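Local coordinates for protein galectin (Xenopus laevis, PDB 3WUD) that binds beta-galactosides such as lactose as a proto-type galectin, and probably recognises galactose-bearing glycans on partners such as laminin, at residues S42-H47 with F122-G127; L20-F25 with F33-G38; I46-R51 with T88-E93. One frame throughout, in Å; residues are numbered along the deposited sequence.

Interaction 1 (S42-H47 with F122-G127); sequences SNYVIH and FLSMDG. With GAL (beta-D-galactopyranose), chain B.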
loop_
_atom_site.group_PDB
_atom_site.type_symbol
_atom_site.label_atom_id
_atom_site.label_comp_id
_atom_site.label_asym_id
_atom_site.label_seq_id
_atom_site.Cartn_x
_atom_site.Cartn_y
_atom_site.Cartn_z
ATOM N N SER A 42 -3.372 9.786 -14.047
ATOM C CA SER A 42 -3.188 10.909 -14.943
ATOM C C SER A 42 -2.859 12.214 -14.264
ATOM O O SER A 42 -2.526 13.189 -14.925
ATOM C CB SER A 42 -4.463 11.109 -15.859
ATOM O OG SER A 42 -4.563 9.980 -16.737
ATOM N N ASN A 43 -2.893 12.240 -12.925
ATOM C CA ASN A 43 -2.822 13.449 -12.143
ATOM C C ASN A 43 -1.928 13.240 -10.889
ATOM O O ASN A 43 -2.309 12.674 -9.874
ATOM C CB ASN A 43 -4.223 13.877 -11.732
ATOM C CG ASN A 43 -5.054 14.389 -12.929
ATOM O OD1 ASN A 43 -4.799 15.439 -13.426
ATOM N ND2 ASN A 43 -5.909 13.566 -13.449
ATOM N N TYR A 44 -0.683 13.659 -11.038
ATOM C CA TYR A 44 0.328 13.533 -9.985
ATOM C C TYR A 44 0.546 14.926 -9.464
ATOM O O TYR A 44 1.051 15.827 -10.146
ATOM C CB TYR A 44 1.651 12.943 -10.477
ATOM C CG TYR A 44 1.631 11.655 -11.240
ATOM C CD1 TYR A 44 0.658 10.641 -11.085
ATOM C CD2 TYR A 44 2.682 11.365 -12.111
ATOM C CE1 TYR A 44 0.716 9.432 -11.797
ATOM C CE2 TYR A 44 2.755 10.151 -12.824
ATOM C CZ TYR A 44 1.798 9.199 -12.660
ATOM O OH TYR A 44 1.953 8.063 -13.411
ATOM N N VAL A 45 0.200 15.107 -8.186
ATOM C CA VAL A 45 0.635 16.258 -7.442
ATOM C C VAL A 45 2.167 16.308 -7.314
ATOM O O VAL A 45 2.750 17.356 -7.413
ATOM C CB VAL A 45 -0.049 16.315 -6.028
ATOM C CG1 VAL A 45 0.324 17.606 -5.372
ATOM C CG2 VAL A 45 -1.589 16.279 -6.149
ATOM N N ILE A 46 2.793 15.166 -7.081
ATOM C CA ILE A 46 4.291 15.007 -7.195
ATOM C C ILE A 46 4.684 13.701 -7.913
ATOM O O ILE A 46 4.177 12.624 -7.680
ATOM C CB ILE A 46 5.047 15.189 -5.841
ATOM C CG1 ILE A 46 6.575 15.284 -6.073
ATOM C CG2 ILE A 46 4.707 14.061 -4.914
ATOM C CD1 ILE A 46 7.316 15.708 -4.794
ATOM N N HIS A 47 5.671 13.854 -8.815
ATOM C CA HIS A 47 6.447 12.818 -9.409
ATOM C C HIS A 47 7.822 13.088 -8.854
ATOM O O HIS A 47 8.412 14.150 -9.145
ATOM C CB HIS A 47 6.421 12.922 -10.941
ATOM C CG HIS A 47 7.444 12.072 -11.655
ATOM N ND1 HIS A 47 7.313 10.713 -11.818
ATOM C CD2 HIS A 47 8.561 12.429 -12.314
ATOM C CE1 HIS A 47 8.316 10.270 -12.574
ATOM N NE2 HIS A 47 9.044 11.309 -12.922
ATOM N N PHE A 122 -3.954 8.611 -4.392
ATOM C CA PHE A 122 -3.279 7.773 -5.340
ATOM C C PHE A 122 -1.759 7.797 -5.147
ATOM O O PHE A 122 -1.192 8.853 -4.967
ATOM C CB PHE A 122 -3.600 8.217 -6.777
ATOM C CG PHE A 122 -2.919 7.373 -7.864
ATOM C CD1 PHE A 122 -1.712 7.757 -8.392
ATOM C CD2 PHE A 122 -3.539 6.247 -8.356
ATOM C CE1 PHE A 122 -1.112 7.051 -9.415
ATOM C CE2 PHE A 122 -2.950 5.515 -9.401
ATOM C CZ PHE A 122 -1.710 5.888 -9.868
ATOM N N LEU A 123 -1.168 6.640 -5.254
ATOM C CA LEU A 123 0.250 6.443 -5.165
ATOM C C LEU A 123 0.693 5.446 -6.234
ATOM O O LEU A 123 0.074 4.394 -6.474
ATOM C CB LEU A 123 0.583 5.878 -3.804
ATOM C CG LEU A 123 2.033 5.406 -3.589
ATOM C CD1 LEU A 123 2.622 4.157 -4.237
ATOM C CD2 LEU A 123 3.021 6.488 -3.720
ATOM N N SER A 124 1.784 5.741 -6.908
ATOM C CA SER A 124 2.396 4.652 -7.704
ATOM C C SER A 124 3.914 4.742 -7.603
ATOM O O SER A 124 4.478 5.741 -7.258
ATOM C CB SER A 124 1.943 4.634 -9.171
ATOM O OG SER A 124 2.364 5.806 -9.865
ATOM N N MET A 125 4.575 3.658 -7.888
ATOM C CA MET A 125 6.038 3.712 -7.822
ATOM C C MET A 125 6.634 2.751 -8.828
ATOM O O MET A 125 6.003 1.748 -9.231
ATOM C CB MET A 125 6.507 3.449 -6.416
ATOM C CG MET A 125 6.169 2.058 -5.939
ATOM S SD MET A 125 6.402 1.917 -4.168
ATOM C CE MET A 125 7.803 0.840 -3.982
ATOM N N ASP A 126 7.866 3.016 -9.216
ATOM C CA ASP A 126 8.499 2.271 -10.286
ATOM C C ASP A 126 10.020 2.298 -9.993
ATOM O O ASP A 126 10.542 3.292 -9.551
ATOM C CB ASP A 126 8.174 2.930 -11.634
ATOM C CG ASP A 126 8.644 2.123 -12.852
ATOM O OD1 ASP A 126 8.756 0.843 -12.839
ATOM O OD2 ASP A 126 8.883 2.801 -13.865
ATOM N N GLY A 127 10.692 1.180 -10.158
ATOM C CA GLY A 127 12.136 1.146 -9.985
ATOM C C GLY A 127 12.626 0.946 -8.553
ATOM O O GLY A 127 13.834 0.994 -8.303
HETATM C C1 GAL B . 11.184 13.013 -18.283
HETATM C C2 GAL B . 11.058 11.524 -17.992
HETATM C C3 GAL B . 9.773 11.151 -17.254
HETATM C C4 GAL B . 9.606 12.099 -16.059
HETATM C C5 GAL B . 9.756 13.554 -16.529
HETATM C C6 GAL B . 9.628 14.601 -15.446
HETATM O O2 GAL B . 11.056 10.799 -19.214
HETATM O O3 GAL B . 9.801 9.773 -16.926
HETATM O O4 GAL B . 10.600 11.814 -15.066
HETATM O O5 GAL B . 11.029 13.818 -17.131
HETATM O O6 GAL B . 9.755 15.930 -15.914
HETATM O O HOH W 1 0.944 5.706 -12.282
#
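Tyr-44 and Phe-122 sit on strands 43-51 and 120-126, which belong to one antiparallel sheet of the galectin beta-sandwich but are not neighbours in it; strand 34-37 runs between them. Their CA atoms, 8.2 Å apart, are the nearest across the two segments, so side chains have to bridge the gap over the intervening strand. Segment 42-47 turns a corner at Val-45, where a classic beta bulge sets both Val-45 and Ile-46 opposite Leu-37. The one direct touch is apolar: Tyr-44 CE1 lies 3.8 Å from Phe-122 CE1, the two rings crossing obliquely. Tyr-44 reaches it because its CG stands anti to the carbonyl carbon, beside the backbone N (chi1 -52°), while CG of Phe-122 is anti to the backbone N (chi1 180°). Tyrosine suits a place at the partly exposed outer face of the six-stranded sheet, since its ring carbon CE1 packs on phenylalanine while the hydroxyl reaches water. That water is 2.8 Å from Tyr-44 OH and also 2.8 Å from Ser-124 OG, linking two hydroxyls that stand 4.2 Å apart; it lies in the plane of the Phe-122 ring, at its edge. Ser-124, small enough for this site, is also bonded to Asn-36 ND2 of the strand between, so its OG has both a water and an amide for company. Lys-66 makes a cation-pi contact with the Tyr-44 ring. Farther along the first segment His-47 belongs to the glycan pocket: Asn-36 OD1 takes part in a hydrogen bond with its ND1, which should help fix the imidazole's rotation, and Trp-71 meets the ring. The sugar approaches at the ring edge, with galactose O4 2.7 Å from His-47 NE2 at an angle of 149°.

Interaction 2 (L20-F25 with F33-G38); sequences LELKGF and FAINLG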
loop_
_atom_site.group_PDB
_atom_site.type_symbol
_atom_site.label_atom_id
_atom_site.label_comp_id
_atom_site.label_asym_id
_atom_site.label_seq_id
_atom_site.Cartn_x
_atom_site.Cartn_y
_atom_site.Cartn_z
ATOM N N LEU A 20 2.818 10.519 4.459
ATOM C CA LEU A 20 2.832 9.157 3.972
ATOM C C LEU A 20 4.327 8.817 3.912
ATOM O O LEU A 20 5.091 9.522 3.268
ATOM C CB LEU A 20 2.161 9.100 2.605
ATOM C CG LEU A 20 2.166 7.726 1.887
ATOM C CD1 LEU A 20 1.241 7.666 0.692
ATOM C CD2 LEU A 20 3.564 7.341 1.389
ATOM N N GLU A 21 4.736 7.836 4.668
ATOM C CA GLU A 21 6.122 7.346 4.639
ATOM C C GLU A 21 6.227 6.128 3.806
ATOM O O GLU A 21 5.452 5.208 3.976
ATOM C CB GLU A 21 6.612 6.967 6.043
ATOM C CG GLU A 21 8.069 6.485 6.000
ATOM C CD GLU A 21 8.447 5.584 7.157
ATOM O OE1 GLU A 21 9.147 4.546 6.928
ATOM O OE2 GLU A 21 8.045 5.929 8.284
ATOM N N LEU A 22 7.192 6.101 2.880
ATOM C CA LEU A 22 7.453 4.932 2.039
ATOM C C LEU A 22 8.870 4.409 2.325
ATOM O O LEU A 22 9.801 5.193 2.390
ATOM C CB LEU A 22 7.342 5.274 0.552
ATOM C CG LEU A 22 7.252 4.096 -0.426
ATOM C CD1 LEU A 22 6.210 4.324 -1.496
ATOM C CD2 LEU A 22 8.605 3.767 -1.087
ATOM N N LYS A 23 8.995 3.099 2.512
ATOM C CA LYS A 23 10.291 2.453 2.615
ATOM C C LYS A 23 10.381 1.432 1.488
ATOM O O LYS A 23 9.456 0.675 1.257
ATOM C CB LYS A 23 10.451 1.788 4.001
ATOM C CG LYS A 23 11.842 1.219 4.260
ATOM C CD LYS A 23 11.960 0.689 5.691
ATOM C CE LYS A 23 12.266 1.796 6.669
ATOM N NZ LYS A 23 12.465 1.244 8.057
ATOM N N GLY A 24 11.527 1.333 0.813
ATOM C CA GLY A 24 11.637 0.460 -0.328
ATOM C C GLY A 24 13.107 0.114 -0.531
ATOM O O GLY A 24 13.985 0.768 0.047
ATOM N N PHE A 25 13.366 -0.842 -1.431
ATOM C CA PHE A 25 14.723 -1.278 -1.734
ATOM C C PHE A 25 15.071 -0.881 -3.164
ATOM O O PHE A 25 14.337 -1.178 -4.061
ATOM C CB PHE A 25 14.915 -2.810 -1.559
ATOM C CG PHE A 25 16.367 -3.260 -1.709
ATOM C CD1 PHE A 25 17.198 -3.359 -0.601
ATOM C CD2 PHE A 25 16.865 -3.573 -2.954
ATOM C CE1 PHE A 25 18.521 -3.766 -0.744
ATOM C CE2 PHE A 25 18.205 -3.993 -3.118
ATOM C CZ PHE A 25 19.017 -4.063 -2.019
ATOM N N PHE A 33 14.488 5.720 -9.930
ATOM C CA PHE A 33 13.199 5.172 -9.465
ATOM C C PHE A 33 12.225 6.377 -9.278
ATOM O O PHE A 33 12.668 7.540 -9.239
ATOM C CB PHE A 33 13.369 4.355 -8.163
ATOM C CG PHE A 33 13.794 5.154 -6.946
ATOM C CD1 PHE A 33 12.841 5.605 -6.027
ATOM C CD2 PHE A 33 15.141 5.381 -6.650
ATOM C CE1 PHE A 33 13.208 6.321 -4.916
ATOM C CE2 PHE A 33 15.525 6.077 -5.513
ATOM C CZ PHE A 33 14.560 6.544 -4.649
ATOM N N ALA A 34 10.906 6.117 -9.231
ATOM C CA ALA A 34 9.970 7.244 -9.131
ATOM C C ALA A 34 8.893 6.821 -8.166
ATOM O O ALA A 34 8.482 5.639 -8.166
ATOM C CB ALA A 34 9.380 7.606 -10.503
ATOM N N ILE A 35 8.460 7.784 -7.346
ATOM C CA ILE A 35 7.266 7.628 -6.529
ATOM C C ILE A 35 6.333 8.813 -6.899
ATOM O O ILE A 35 6.739 9.983 -6.908
ATOM C CB ILE A 35 7.622 7.749 -5.051
ATOM C CG1 ILE A 35 8.613 6.659 -4.637
ATOM C CG2 ILE A 35 6.329 7.785 -4.180
ATOM C CD1 ILE A 35 9.414 7.089 -3.472
ATOM N N ASN A 36 5.133 8.448 -7.306
ATOM C CA ASN A 36 4.093 9.375 -7.668
ATOM C C ASN A 36 2.956 9.449 -6.649
ATOM O O ASN A 36 2.484 8.420 -6.245
ATOM C CB ASN A 36 3.541 8.866 -8.959
ATOM C CG ASN A 36 4.578 8.817 -10.055
ATOM O OD1 ASN A 36 5.296 9.796 -10.286
ATOM N ND2 ASN A 36 4.652 7.701 -10.726
ATOM N N LEU A 37 2.518 10.632 -6.260
ATOM C CA LEU A 37 1.375 10.814 -5.355
ATOM C C LEU A 37 0.422 11.778 -6.025
ATOM O O LEU A 37 0.870 12.819 -6.570
ATOM C CB LEU A 37 1.835 11.463 -4.048
ATOM C CG LEU A 37 2.627 10.666 -3.032
ATOM C CD1 LEU A 37 2.647 11.508 -1.753
ATOM C CD2 LEU A 37 1.927 9.383 -2.758
ATOM N N GLY A 38 -0.872 11.516 -5.985
ATOM C CA GLY A 38 -1.815 12.442 -6.569
ATOM C C GLY A 38 -3.199 11.884 -6.438
ATOM O O GLY A 38 -3.584 11.367 -5.347
#
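The hydrophobic core between the two sheets of the galectin beta-sandwich is where Leu-20 and Leu-22 meet Leu-37 and Ile-35. Strand 19-26 belongs to the five-stranded sheet and strand 34-37 to the six-stranded one; CA atoms of Leu-22 and Ile-35 are 9.0 Å apart, a gap that only side chains fill. On each strand alternate residues point inward, and all four here are branched aliphatics, which suit an interior without polar partners. Leu-20 meets Leu-37 obliquely, with CD1 3.9 Å from Leu-37 CD2. The leucines reach the interface by different routes: Leu-20 holds CG anti to the backbone N (chi1 176°), whereas CG of Leu-37 lies beside its N (chi1 -73°). Leu-22 and Ile-35 instead lie alongside each other, pointing opposite ways. Phe-92 of the neighbouring strand 86-95 packs on both Ile-35 and Leu-37, while Leu-123 of strand 120-126 covers them from their own sheet. Asn-36, between Ile-35 and Leu-37 in the strand, turns to the other face, the one that carries the sugar site. The second pair closes through methyl groups, Leu-22 CD2 lying 4.2 Å from Ile-35 CD1.

Interaction 3 (I46-R51 with T88-E93); sequences IHFNPR and TSICFE. With GAL (beta-D-galactopyranose), chain B; GLC (alpha-D-glucopyranose), chain C.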
loop_
_atom_site.group_PDB
_atom_site.type_symbol
_atom_site.label_atom_id
_atom_site.label_comp_id
_atom_site.label_asym_id
_atom_site.label_seq_id
_atom_site.Cartn_x
_atom_site.Cartn_y
_atom_site.Cartn_z
ATOM N N ILE A 46 2.793 15.166 -7.081
ATOM C CA ILE A 46 4.291 15.007 -7.195
ATOM C C ILE A 46 4.684 13.701 -7.913
ATOM O O ILE A 46 4.177 12.624 -7.680
ATOM C CB ILE A 46 5.047 15.189 -5.841
ATOM C CG1 ILE A 46 6.575 15.284 -6.073
ATOM C CG2 ILE A 46 4.707 14.061 -4.914
ATOM C CD1 ILE A 46 7.316 15.708 -4.794
ATOM N N HIS A 47 5.671 13.854 -8.815
ATOM C CA HIS A 47 6.447 12.818 -9.409
ATOM C C HIS A 47 7.822 13.088 -8.854
ATOM O O HIS A 47 8.412 14.150 -9.145
ATOM C CB HIS A 47 6.421 12.922 -10.941
ATOM C CG HIS A 47 7.444 12.072 -11.655
ATOM N ND1 HIS A 47 7.313 10.713 -11.818
ATOM C CD2 HIS A 47 8.561 12.429 -12.314
ATOM C CE1 HIS A 47 8.316 10.270 -12.574
ATOM N NE2 HIS A 47 9.044 11.309 -12.922
ATOM N N PHE A 48 8.284 12.185 -8.006
ATOM C CA PHE A 48 9.515 12.264 -7.247
ATOM C C PHE A 48 10.481 11.247 -7.835
ATOM O O PHE A 48 10.240 10.042 -7.768
ATOM C CB PHE A 48 9.215 11.906 -5.792
ATOM C CG PHE A 48 10.415 11.847 -4.917
ATOM C CD1 PHE A 48 10.937 13.015 -4.371
ATOM C CD2 PHE A 48 11.024 10.633 -4.618
ATOM C CE1 PHE A 48 12.041 12.975 -3.538
ATOM C CE2 PHE A 48 12.163 10.570 -3.797
ATOM C CZ PHE A 48 12.673 11.767 -3.289
ATOM N N ASN A 49 11.480 11.715 -8.578
ATOM C CA ASN A 49 12.308 10.870 -9.412
ATOM C C ASN A 49 13.882 11.017 -9.221
ATOM O O ASN A 49 14.519 11.755 -9.959
ATOM C CB ASN A 49 11.945 11.194 -10.873
ATOM C CG ASN A 49 12.598 10.280 -11.911
ATOM O OD1 ASN A 49 12.803 10.724 -13.032
ATOM N ND2 ASN A 49 12.879 9.038 -11.580
ATOM N N PRO A 50 14.440 10.291 -8.208
ATOM C CA PRO A 50 15.856 10.257 -7.987
ATOM C C PRO A 50 16.455 9.522 -9.183
ATOM O O PRO A 50 15.972 8.510 -9.580
ATOM C CB PRO A 50 15.995 9.454 -6.675
ATOM C CG PRO A 50 14.734 9.770 -5.955
ATOM C CD PRO A 50 13.746 9.613 -7.102
ATOM N N ARG A 51 17.472 10.126 -9.765
ATOM C CA ARG A 51 18.104 9.671 -10.919
ATOM C C ARG A 51 19.600 9.469 -10.616
ATOM O O ARG A 51 20.330 10.468 -10.328
ATOM C CB ARG A 51 18.009 10.705 -12.040
ATOM C CG ARG A 51 16.575 10.935 -12.478
ATOM C CD ARG A 51 16.452 11.864 -13.682
ATOM N NE ARG A 51 15.045 12.005 -14.102
ATOM C CZ ARG A 51 14.631 12.898 -15.016
ATOM N NH1 ARG A 51 15.506 13.661 -15.632
ATOM N NH2 ARG A 51 13.349 12.970 -15.368
ATOM N N THR A 88 15.787 2.645 1.327
ATOM C CA THR A 88 15.596 4.048 1.575
ATOM C C THR A 88 14.198 4.260 2.143
ATOM O O THR A 88 13.375 3.421 1.964
ATOM C CB THR A 88 15.828 4.898 0.324
ATOM O OG1 THR A 88 15.851 6.282 0.729
ATOM C CG2 THR A 88 14.730 4.610 -0.738
ATOM N N SER A 89 13.987 5.361 2.861
ATOM C CA SER A 89 12.679 5.757 3.396
ATOM C C SER A 89 12.485 7.236 3.115
ATOM O O SER A 89 13.419 8.046 3.270
ATOM C CB SER A 89 12.574 5.432 4.902
ATOM O OG SER A 89 13.442 6.252 5.616
ATOM N N ILE A 90 11.311 7.623 2.613
ATOM C CA ILE A 90 11.003 9.021 2.319
ATOM C C ILE A 90 9.618 9.331 2.908
ATOM O O ILE A 90 8.722 8.426 2.797
ATOM C CB ILE A 90 11.003 9.250 0.776
ATOM C CG1 ILE A 90 12.349 8.808 0.149
ATOM C CG2 ILE A 90 10.644 10.691 0.413
ATOM C CD1 ILE A 90 12.203 7.709 -0.864
ATOM N N CYS A 91 9.411 10.543 3.476
ATOM C CA CYS A 91 8.045 10.981 3.975
ATOM C C CYS A 91 7.572 12.125 3.098
ATOM O O CYS A 91 8.296 13.084 2.809
ATOM C CB CYS A 91 7.881 11.395 5.496
ATOM S SG CYS A 91 6.274 10.770 6.152
ATOM N N PHE A 92 6.346 12.025 2.674
ATOM C CA PHE A 92 5.670 13.100 1.933
ATOM C C PHE A 92 4.615 13.715 2.825
ATOM O O PHE A 92 3.706 13.015 3.168
ATOM C CB PHE A 92 5.067 12.520 0.661
ATOM C CG PHE A 92 6.084 11.838 -0.230
ATOM C CD1 PHE A 92 6.645 12.510 -1.307
ATOM C CD2 PHE A 92 6.372 10.500 -0.023
ATOM C CE1 PHE A 92 7.554 11.852 -2.131
ATOM C CE2 PHE A 92 7.268 9.862 -0.816
ATOM C CZ PHE A 92 7.865 10.552 -1.877
ATOM N N GLU A 93 4.786 14.980 3.238
ATOM C CA GLU A 93 3.871 15.652 4.145
ATOM C C GLU A 93 3.019 16.573 3.302
ATOM O O GLU A 93 3.561 17.354 2.500
ATOM C CB GLU A 93 4.634 16.461 5.191
ATOM C CG GLU A 93 3.735 17.351 6.027
ATOM C CD GLU A 93 4.507 18.204 7.025
ATOM O OE1 GLU A 93 5.530 17.712 7.518
ATOM O OE2 GLU A 93 4.050 19.347 7.316
HETATM C C1 GAL B . 11.184 13.013 -18.283
HETATM C C2 GAL B . 11.058 11.524 -17.992
HETATM C C3 GAL B . 9.773 11.151 -17.254
HETATM C C4 GAL B . 9.606 12.099 -16.059
HETATM C C5 GAL B . 9.756 13.554 -16.529
HETATM C C6 GAL B . 9.628 14.601 -15.446
HETATM O O2 GAL B . 11.056 10.799 -19.214
HETATM O O3 GAL B . 9.801 9.773 -16.926
HETATM O O4 GAL B . 10.600 11.814 -15.066
HETATM O O5 GAL B . 11.029 13.818 -17.131
HETATM O O6 GAL B . 9.755 15.930 -15.914
HETATM C C1 GLC C . 13.830 16.783 -20.680
HETATM C C2 GLC C . 14.379 16.397 -19.324
HETATM C C3 GLC C . 13.908 15.104 -18.736
HETATM C C4 GLC C . 12.549 14.618 -19.290
HETATM C C5 GLC C . 12.457 14.696 -20.814
HETATM C C6 GLC C . 11.049 14.582 -21.300
HETATM O O1 GLC C . 14.748 17.464 -21.497
HETATM O O2 GLC C . 15.765 16.578 -19.116
HETATM O O3 GLC C . 13.923 15.297 -17.316
HETATM O O4 GLC C . 12.472 13.294 -18.900
HETATM O O5 GLC C . 12.909 15.920 -21.317
HETATM O O6 GLC C . 11.140 14.629 -22.721
#
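Phe-92 drives its edge toward one face of the Phe-48 ring, a T-shaped pair in the core of the galectin beta-sandwich, with centroids 5.5 Å apart and planes at 90°. Phe-92 CE1 lies 4.0 Å from Phe-48 CG, which sits in the plane of the Phe-92 ring, and CZ stands over the Phe-48 face. Aromatic rings suit this span, because strands 46-51 and 88-93 lie in opposite sheets, their axes 11.3 Å apart and running nearly antiparallel at 159°. Phe-48 extends with CG anti to its backbone N (chi1 176°), while CG of Phe-92 lies beside its N. Branched aliphatics finish the packing: Ile-90 CD1 comes obliquely to within 4.1 Å of Phe-48 CE2, and Ile-46 CG2 meets Phe-92 more loosely. Val-101 of strand 98-103 packs on both Phe-48 and Ile-90.

Strand 46-51 turns its alternate residues, His-47, Asn-49 and Arg-51, to the glycan pocket, which Glu-55, Asn-64 and Glu-74 help complete around the galactose. At the edge of the flat Arg-51 guanidinium lie galactose O4 and glucose O3; NH2 donates to both, and NH1 forms a salt bridge to Asp-57 besides bonding the glucose. Arginine suits the place, since several N-H groups can serve two sugars at once. Asn-49 steadies it at its edge, its ND2 bonded to the Phe-33 carbonyl, as Arg-51 NE donates to Asn-49 OD1 at 2.8 Å, with OD1 in the guanidinium plane but NE above the amide carbonyl plane.

Overall arrangement
From the N terminus, interaction 2 comes first, closing a short loop of seven residues between strand 19-26 of one sheet and strand 34-37 of the other. The chain then enters strand 43-51, the starting strand for both remaining contacts. Interaction 3 crosses the sandwich again, to strand 86-95, neighbour of 19-26, after 36 intervening residues; interaction 1 stays within the six-stranded sheet and closes later, at 120-126, so its longer loop encloses the chain path of 88-93. Interactions 2 and 3 thus join the sheets side by side, their centres about 5 Å apart, while interaction 1 spans strand 34-37, and strand 43-51 contributes His-47, Asn-49 and Arg-51 to the sugar site on its outer face.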